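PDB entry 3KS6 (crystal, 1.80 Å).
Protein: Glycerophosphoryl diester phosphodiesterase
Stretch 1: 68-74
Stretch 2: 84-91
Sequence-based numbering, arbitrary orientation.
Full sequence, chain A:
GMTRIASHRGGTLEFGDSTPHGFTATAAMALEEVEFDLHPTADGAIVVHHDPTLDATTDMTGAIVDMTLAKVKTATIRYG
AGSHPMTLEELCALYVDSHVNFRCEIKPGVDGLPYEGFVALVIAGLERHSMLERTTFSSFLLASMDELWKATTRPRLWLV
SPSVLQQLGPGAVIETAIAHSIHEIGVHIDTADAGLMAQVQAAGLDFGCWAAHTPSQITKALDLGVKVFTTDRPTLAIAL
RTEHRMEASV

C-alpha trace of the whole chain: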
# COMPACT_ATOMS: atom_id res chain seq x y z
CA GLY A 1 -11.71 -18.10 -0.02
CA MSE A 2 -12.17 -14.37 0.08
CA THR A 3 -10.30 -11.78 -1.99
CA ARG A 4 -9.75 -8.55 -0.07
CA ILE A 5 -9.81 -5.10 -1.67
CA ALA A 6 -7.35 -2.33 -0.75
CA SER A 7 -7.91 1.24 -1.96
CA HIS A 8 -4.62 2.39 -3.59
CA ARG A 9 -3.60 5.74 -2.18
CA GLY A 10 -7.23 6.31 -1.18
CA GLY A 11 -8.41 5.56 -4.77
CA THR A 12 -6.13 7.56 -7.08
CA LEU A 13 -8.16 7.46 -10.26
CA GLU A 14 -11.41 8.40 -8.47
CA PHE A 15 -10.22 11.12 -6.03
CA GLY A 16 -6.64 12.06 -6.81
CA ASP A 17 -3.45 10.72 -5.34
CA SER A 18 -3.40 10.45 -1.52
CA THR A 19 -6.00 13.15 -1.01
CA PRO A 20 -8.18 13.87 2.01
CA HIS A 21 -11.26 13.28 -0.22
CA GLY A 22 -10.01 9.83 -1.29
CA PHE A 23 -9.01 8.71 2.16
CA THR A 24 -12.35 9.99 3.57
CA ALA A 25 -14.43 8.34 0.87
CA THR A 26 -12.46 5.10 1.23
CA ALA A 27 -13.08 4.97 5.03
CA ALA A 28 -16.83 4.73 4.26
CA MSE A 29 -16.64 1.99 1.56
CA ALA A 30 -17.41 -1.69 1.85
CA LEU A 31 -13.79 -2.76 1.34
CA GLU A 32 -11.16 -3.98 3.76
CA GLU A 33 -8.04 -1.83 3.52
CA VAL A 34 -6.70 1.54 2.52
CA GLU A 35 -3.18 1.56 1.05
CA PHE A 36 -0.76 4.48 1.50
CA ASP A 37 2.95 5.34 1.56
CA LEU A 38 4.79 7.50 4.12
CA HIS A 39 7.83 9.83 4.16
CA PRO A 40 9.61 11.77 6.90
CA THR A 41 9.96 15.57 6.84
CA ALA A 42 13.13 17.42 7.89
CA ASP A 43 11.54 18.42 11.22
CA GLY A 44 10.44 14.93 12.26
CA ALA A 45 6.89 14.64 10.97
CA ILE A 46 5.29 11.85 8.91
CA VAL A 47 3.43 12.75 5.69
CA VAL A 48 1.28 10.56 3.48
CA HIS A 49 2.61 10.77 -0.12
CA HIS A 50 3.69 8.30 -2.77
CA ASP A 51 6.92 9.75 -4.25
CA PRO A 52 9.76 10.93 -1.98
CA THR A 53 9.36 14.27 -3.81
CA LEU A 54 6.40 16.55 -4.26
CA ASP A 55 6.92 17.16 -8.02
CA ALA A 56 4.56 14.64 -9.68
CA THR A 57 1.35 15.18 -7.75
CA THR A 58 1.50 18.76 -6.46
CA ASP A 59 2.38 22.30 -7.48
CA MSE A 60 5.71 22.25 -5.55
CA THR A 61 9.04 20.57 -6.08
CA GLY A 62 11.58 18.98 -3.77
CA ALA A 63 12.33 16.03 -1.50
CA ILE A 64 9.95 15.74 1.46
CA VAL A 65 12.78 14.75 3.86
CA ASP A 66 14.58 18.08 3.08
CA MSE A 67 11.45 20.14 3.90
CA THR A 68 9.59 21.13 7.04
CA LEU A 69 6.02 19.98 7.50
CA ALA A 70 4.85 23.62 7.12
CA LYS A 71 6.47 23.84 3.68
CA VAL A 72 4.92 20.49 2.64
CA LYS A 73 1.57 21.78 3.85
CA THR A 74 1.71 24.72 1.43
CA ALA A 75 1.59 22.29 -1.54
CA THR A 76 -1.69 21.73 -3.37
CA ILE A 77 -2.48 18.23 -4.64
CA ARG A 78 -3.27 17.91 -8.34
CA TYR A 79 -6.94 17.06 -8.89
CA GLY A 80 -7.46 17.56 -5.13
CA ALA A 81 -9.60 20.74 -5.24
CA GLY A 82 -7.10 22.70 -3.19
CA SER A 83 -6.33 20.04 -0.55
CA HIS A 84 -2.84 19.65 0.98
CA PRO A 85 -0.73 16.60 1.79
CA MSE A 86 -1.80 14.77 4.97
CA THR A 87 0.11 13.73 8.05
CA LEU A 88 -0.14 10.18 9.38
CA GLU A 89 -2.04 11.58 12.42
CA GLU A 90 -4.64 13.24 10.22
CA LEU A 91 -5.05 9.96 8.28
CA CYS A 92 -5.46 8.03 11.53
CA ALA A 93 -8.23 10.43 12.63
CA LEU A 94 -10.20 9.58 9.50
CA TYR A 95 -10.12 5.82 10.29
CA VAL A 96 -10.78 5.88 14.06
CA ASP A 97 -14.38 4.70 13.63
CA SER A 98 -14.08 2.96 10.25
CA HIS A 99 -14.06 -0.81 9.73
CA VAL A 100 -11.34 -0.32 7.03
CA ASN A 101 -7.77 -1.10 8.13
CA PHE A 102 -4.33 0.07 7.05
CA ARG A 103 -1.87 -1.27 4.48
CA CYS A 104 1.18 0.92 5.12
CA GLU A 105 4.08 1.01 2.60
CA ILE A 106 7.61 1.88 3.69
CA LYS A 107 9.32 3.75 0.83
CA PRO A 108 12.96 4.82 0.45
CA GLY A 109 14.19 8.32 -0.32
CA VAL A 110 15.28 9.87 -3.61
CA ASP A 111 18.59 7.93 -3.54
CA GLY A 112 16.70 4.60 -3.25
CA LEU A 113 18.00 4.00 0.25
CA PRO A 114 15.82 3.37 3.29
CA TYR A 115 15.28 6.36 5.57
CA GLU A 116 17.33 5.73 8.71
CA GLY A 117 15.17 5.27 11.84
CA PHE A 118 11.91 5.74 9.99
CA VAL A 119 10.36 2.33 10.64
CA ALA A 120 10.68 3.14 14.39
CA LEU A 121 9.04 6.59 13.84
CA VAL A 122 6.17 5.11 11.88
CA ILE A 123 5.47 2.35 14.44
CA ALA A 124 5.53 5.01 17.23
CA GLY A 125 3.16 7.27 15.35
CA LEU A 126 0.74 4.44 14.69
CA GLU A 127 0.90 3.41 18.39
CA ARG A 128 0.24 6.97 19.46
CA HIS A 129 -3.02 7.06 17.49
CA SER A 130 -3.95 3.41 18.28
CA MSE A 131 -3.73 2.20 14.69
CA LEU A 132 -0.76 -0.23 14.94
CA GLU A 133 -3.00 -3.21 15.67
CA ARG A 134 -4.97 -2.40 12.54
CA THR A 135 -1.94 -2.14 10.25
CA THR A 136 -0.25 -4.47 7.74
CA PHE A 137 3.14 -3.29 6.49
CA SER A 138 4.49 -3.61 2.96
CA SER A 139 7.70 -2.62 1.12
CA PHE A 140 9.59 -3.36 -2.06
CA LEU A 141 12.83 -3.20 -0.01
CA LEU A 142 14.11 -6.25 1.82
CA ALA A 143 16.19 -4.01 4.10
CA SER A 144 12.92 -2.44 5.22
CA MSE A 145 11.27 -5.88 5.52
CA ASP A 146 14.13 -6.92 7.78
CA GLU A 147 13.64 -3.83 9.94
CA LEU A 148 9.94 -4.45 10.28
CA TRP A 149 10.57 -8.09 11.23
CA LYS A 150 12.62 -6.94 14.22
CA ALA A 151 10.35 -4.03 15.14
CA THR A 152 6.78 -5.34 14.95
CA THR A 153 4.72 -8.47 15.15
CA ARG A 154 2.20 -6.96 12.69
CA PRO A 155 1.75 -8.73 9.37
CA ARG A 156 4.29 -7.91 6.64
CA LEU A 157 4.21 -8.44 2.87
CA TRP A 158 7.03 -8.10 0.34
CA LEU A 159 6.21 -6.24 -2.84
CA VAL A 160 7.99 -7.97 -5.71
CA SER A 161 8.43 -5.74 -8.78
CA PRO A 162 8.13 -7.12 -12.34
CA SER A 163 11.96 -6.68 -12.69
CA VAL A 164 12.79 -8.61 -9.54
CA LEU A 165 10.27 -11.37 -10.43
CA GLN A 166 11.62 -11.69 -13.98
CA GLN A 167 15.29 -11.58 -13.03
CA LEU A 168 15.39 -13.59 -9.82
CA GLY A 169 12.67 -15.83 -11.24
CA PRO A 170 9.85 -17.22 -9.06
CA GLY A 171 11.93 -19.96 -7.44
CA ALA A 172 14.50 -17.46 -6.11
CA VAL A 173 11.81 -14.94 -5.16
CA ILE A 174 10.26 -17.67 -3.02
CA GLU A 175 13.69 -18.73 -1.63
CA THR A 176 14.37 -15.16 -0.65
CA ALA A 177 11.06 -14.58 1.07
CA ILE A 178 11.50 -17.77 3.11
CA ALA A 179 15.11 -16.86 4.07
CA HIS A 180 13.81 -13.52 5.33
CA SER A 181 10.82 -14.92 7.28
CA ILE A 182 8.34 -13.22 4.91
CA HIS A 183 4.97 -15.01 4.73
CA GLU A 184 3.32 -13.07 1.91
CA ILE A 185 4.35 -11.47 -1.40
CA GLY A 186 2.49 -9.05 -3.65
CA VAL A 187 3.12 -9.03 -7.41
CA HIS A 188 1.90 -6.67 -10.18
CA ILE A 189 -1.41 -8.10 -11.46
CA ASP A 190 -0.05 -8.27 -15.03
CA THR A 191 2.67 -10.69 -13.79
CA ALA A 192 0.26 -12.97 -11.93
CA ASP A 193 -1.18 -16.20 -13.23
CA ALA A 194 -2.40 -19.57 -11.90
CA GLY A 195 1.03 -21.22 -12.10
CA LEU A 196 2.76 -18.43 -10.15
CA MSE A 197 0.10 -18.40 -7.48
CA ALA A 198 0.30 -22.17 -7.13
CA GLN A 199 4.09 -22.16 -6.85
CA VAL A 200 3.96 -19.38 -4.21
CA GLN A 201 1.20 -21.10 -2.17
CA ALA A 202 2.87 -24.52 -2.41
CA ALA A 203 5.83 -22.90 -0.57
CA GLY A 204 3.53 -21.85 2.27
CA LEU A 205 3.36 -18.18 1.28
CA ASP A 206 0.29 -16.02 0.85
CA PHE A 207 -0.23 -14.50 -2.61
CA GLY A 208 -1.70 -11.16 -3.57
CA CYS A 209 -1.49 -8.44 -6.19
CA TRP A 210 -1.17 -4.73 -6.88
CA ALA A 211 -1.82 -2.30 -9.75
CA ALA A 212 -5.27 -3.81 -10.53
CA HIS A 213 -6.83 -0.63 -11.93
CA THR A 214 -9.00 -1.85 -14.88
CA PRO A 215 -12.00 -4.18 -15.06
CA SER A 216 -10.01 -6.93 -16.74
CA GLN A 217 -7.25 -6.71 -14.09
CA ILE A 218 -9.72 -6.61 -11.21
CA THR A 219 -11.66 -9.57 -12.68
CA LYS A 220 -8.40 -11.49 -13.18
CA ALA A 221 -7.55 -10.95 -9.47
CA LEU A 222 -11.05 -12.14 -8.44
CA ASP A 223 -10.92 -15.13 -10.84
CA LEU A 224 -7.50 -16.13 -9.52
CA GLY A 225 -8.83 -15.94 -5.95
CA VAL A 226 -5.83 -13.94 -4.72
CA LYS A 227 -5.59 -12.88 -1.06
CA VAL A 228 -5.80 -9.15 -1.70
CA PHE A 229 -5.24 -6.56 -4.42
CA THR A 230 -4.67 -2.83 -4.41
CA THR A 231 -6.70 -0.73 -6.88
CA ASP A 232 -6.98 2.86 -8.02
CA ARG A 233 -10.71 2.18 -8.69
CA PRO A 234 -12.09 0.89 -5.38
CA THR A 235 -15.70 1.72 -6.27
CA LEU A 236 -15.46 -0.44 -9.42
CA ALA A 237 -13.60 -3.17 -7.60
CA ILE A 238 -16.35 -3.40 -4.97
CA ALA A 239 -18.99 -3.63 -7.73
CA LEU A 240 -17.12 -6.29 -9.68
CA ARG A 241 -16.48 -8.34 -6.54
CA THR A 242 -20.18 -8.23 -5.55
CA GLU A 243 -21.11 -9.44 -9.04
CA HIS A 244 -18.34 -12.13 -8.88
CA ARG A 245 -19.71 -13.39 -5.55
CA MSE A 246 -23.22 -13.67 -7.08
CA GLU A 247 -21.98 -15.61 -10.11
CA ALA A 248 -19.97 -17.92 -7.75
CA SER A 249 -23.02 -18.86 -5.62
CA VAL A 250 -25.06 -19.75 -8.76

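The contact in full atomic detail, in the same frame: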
# COMPACT_ATOMS: atom_id res chain seq x y z
N THR A 68 10.38 21.16 5.83
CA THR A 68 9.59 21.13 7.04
C THR A 68 8.17 20.73 6.69
O THR A 68 7.74 20.88 5.55
CB THR A 68 9.52 22.52 7.71
OG1 THR A 68 8.90 23.45 6.82
CG2 THR A 68 10.92 22.99 8.10
N LEU A 69 7.43 20.26 7.69
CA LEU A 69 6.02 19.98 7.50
C LEU A 69 5.28 21.22 7.02
O LEU A 69 4.43 21.10 6.15
CB LEU A 69 5.37 19.47 8.79
CG LEU A 69 3.88 19.13 8.71
CD1 LEU A 69 3.63 18.04 7.62
CD2 LEU A 69 3.35 18.70 10.10
N ALA A 70 5.57 22.41 7.56
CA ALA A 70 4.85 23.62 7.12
C ALA A 70 5.03 23.88 5.61
O ALA A 70 4.10 24.27 4.93
CB ALA A 70 5.31 24.83 7.93
N LYS A 71 6.22 23.63 5.10
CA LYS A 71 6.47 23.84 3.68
C LYS A 71 5.65 22.81 2.88
O LYS A 71 4.93 23.17 1.95
CB LYS A 71 7.97 23.77 3.38
CG LYS A 71 8.33 23.85 1.90
CD LYS A 71 7.79 25.09 1.22
N VAL A 72 5.71 21.55 3.30
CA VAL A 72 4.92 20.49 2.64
C VAL A 72 3.45 20.86 2.61
O VAL A 72 2.77 20.69 1.59
CB VAL A 72 5.12 19.11 3.33
CG1 VAL A 72 4.12 18.07 2.78
CG2 VAL A 72 6.53 18.63 3.17
N LYS A 73 2.96 21.40 3.72
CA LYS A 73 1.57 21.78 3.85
C LYS A 73 1.15 22.93 2.96
O LYS A 73 -0.04 23.13 2.78
CB LYS A 73 1.21 22.06 5.32
CG LYS A 73 0.99 20.78 6.14
CD LYS A 73 -0.45 20.30 5.98
CE LYS A 73 -0.76 19.01 6.75
NZ LYS A 73 -2.11 18.55 6.34
N THR A 74 2.09 23.69 2.40
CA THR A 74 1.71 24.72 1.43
C THR A 74 1.41 24.15 0.02
O THR A 74 0.79 24.84 -0.80
CB THR A 74 2.79 25.82 1.31
OG1 THR A 74 3.98 25.30 0.70
CG2 THR A 74 3.11 26.41 2.70
N HIS A 84 -4.28 19.75 0.72
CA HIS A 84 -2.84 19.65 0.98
C HIS A 84 -2.45 18.23 1.42
O HIS A 84 -3.30 17.45 1.87
CB HIS A 84 -2.41 20.69 2.05
CG HIS A 84 -2.88 22.08 1.76
ND1 HIS A 84 -2.36 22.84 0.73
CD2 HIS A 84 -3.83 22.85 2.36
CE1 HIS A 84 -2.99 24.00 0.68
NE2 HIS A 84 -3.87 24.04 1.67
N PRO A 85 -1.17 17.88 1.27
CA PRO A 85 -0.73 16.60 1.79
C PRO A 85 -1.07 16.38 3.26
O PRO A 85 -1.00 17.33 4.07
CB PRO A 85 0.79 16.63 1.59
CG PRO A 85 1.00 17.54 0.43
CD PRO A 85 -0.10 18.59 0.54
N MSE A 86 -1.44 15.15 3.60
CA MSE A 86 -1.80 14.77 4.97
C MSE A 86 -0.63 14.26 5.79
O MSE A 86 0.37 13.75 5.25
CB MSE A 86 -2.85 13.65 4.98
CG MSE A 86 -4.12 13.90 4.19
SE MSE A 86 -5.45 12.52 4.58
CE MSE A 86 -6.11 13.06 6.26
N THR A 87 -0.77 14.39 7.11
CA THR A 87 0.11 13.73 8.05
C THR A 87 -0.49 12.37 8.41
O THR A 87 -1.69 12.11 8.19
CB THR A 87 0.29 14.55 9.37
OG1 THR A 87 -0.98 14.68 10.02
CG2 THR A 87 0.92 15.91 9.08
N LEU A 88 0.34 11.48 8.93
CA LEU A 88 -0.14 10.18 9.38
C LEU A 88 -1.26 10.39 10.44
O LEU A 88 -2.32 9.73 10.40
CB LEU A 88 1.01 9.32 9.95
CG LEU A 88 0.67 7.94 10.53
CD1 LEU A 88 -0.13 7.06 9.55
CD2 LEU A 88 1.94 7.23 11.04
N GLU A 89 -1.05 11.32 11.37
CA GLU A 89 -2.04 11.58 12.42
C GLU A 89 -3.41 11.95 11.86
O GLU A 89 -4.48 11.48 12.33
CB GLU A 89 -1.54 12.73 13.33
CG GLU A 89 -2.60 13.17 14.35
CD GLU A 89 -2.19 14.36 15.23
OE1 GLU A 89 -1.28 15.13 14.84
OE2 GLU A 89 -2.81 14.50 16.31
N GLU A 90 -3.41 12.82 10.87
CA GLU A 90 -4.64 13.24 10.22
C GLU A 90 -5.33 12.06 9.53
O GLU A 90 -6.56 11.94 9.59
CB GLU A 90 -4.34 14.36 9.23
CG GLU A 90 -3.97 15.66 9.94
CD GLU A 90 -3.28 16.72 9.02
OE1 GLU A 90 -2.97 16.45 7.84
OE2 GLU A 90 -3.04 17.83 9.52
N LEU A 91 -4.53 11.19 8.88
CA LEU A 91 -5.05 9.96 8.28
C LEU A 91 -5.67 9.05 9.34
O LEU A 91 -6.77 8.53 9.18
CB LEU A 91 -3.96 9.22 7.47
CG LEU A 91 -4.36 7.93 6.73
CD1 LEU A 91 -5.50 8.12 5.71
CD2 LEU A 91 -3.15 7.27 6.09

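The contact is a small one, in which a helical segment lies against an extended segment and the start of the helix that follows it, held by a single lysine that reaches across to a carboxylate and a backbone carbonyl and backed by a few apolar side chains. Together the two stretches bury 351 Å² of surface, and Lys73 alone has 101 Å² of its area covered.

The backbones come nearest at one end, where the CA atoms of Lys73 and His84 are 5.7 Å apart, and diverge toward the other, where the CA atoms of Leu69 and Thr87 are separated by 8.6 Å. No backbone-to-backbone hydrogen bond joins them, and the wider end is bridged by side chains.

Lys73 supplies the polar link. Its CA-to-CB bond points sideways, but after two m rotamers the chain runs out through two t rotamers and carries the ammonium group to the second stretch. There Lys73 NZ donates to Glu90 OE1 at 2.7 Å, a hydrogen bond within a salt bridge, and to Pro85 O at 2.8 Å. The same Glu90 OE1 also accepts from Thr87 N at 3.1 Å, while Glu90 N donates to Thr87 OG1 at 3.2 Å, capping the helix that begins at Leu88. The bond from Thr87 N holds the carboxylate oxygen that the lysine meets. On the other side, Thr68 OG1 accepts from Lys71 N at 3.2 Å and caps the helix that carries Lys73.

Apolar contacts accompany this link. Val72 CG1 packs against Pro85 CB at 3.8 Å, and Val72 O lies 3.7 Å from Pro85 CD, so the proline ring rests against both the side chain and the backbone of the helix. Farther along, Leu69 also starts out sideways, yet its end approaches the second stretch and places CD1 3.7 Å from Thr87 CG2. The aliphatic part of Lys73 joins in, with CE 4.2 Å from the same Thr87 CG2. Thr87 thus turns its methyl to the first stretch while its hydroxyl serves its own helix.

At the close end the CA-to-CB bond of His84 points toward the first stretch, and Lys73 O sits over one face of its ring. Although Lys73 O and His84 ND1 are only 3.1 Å apart, the angle is poor and the pair is not a hydrogen bond. The CA-to-CB bond of Met86, a selenomethionine, points away from the first stretch.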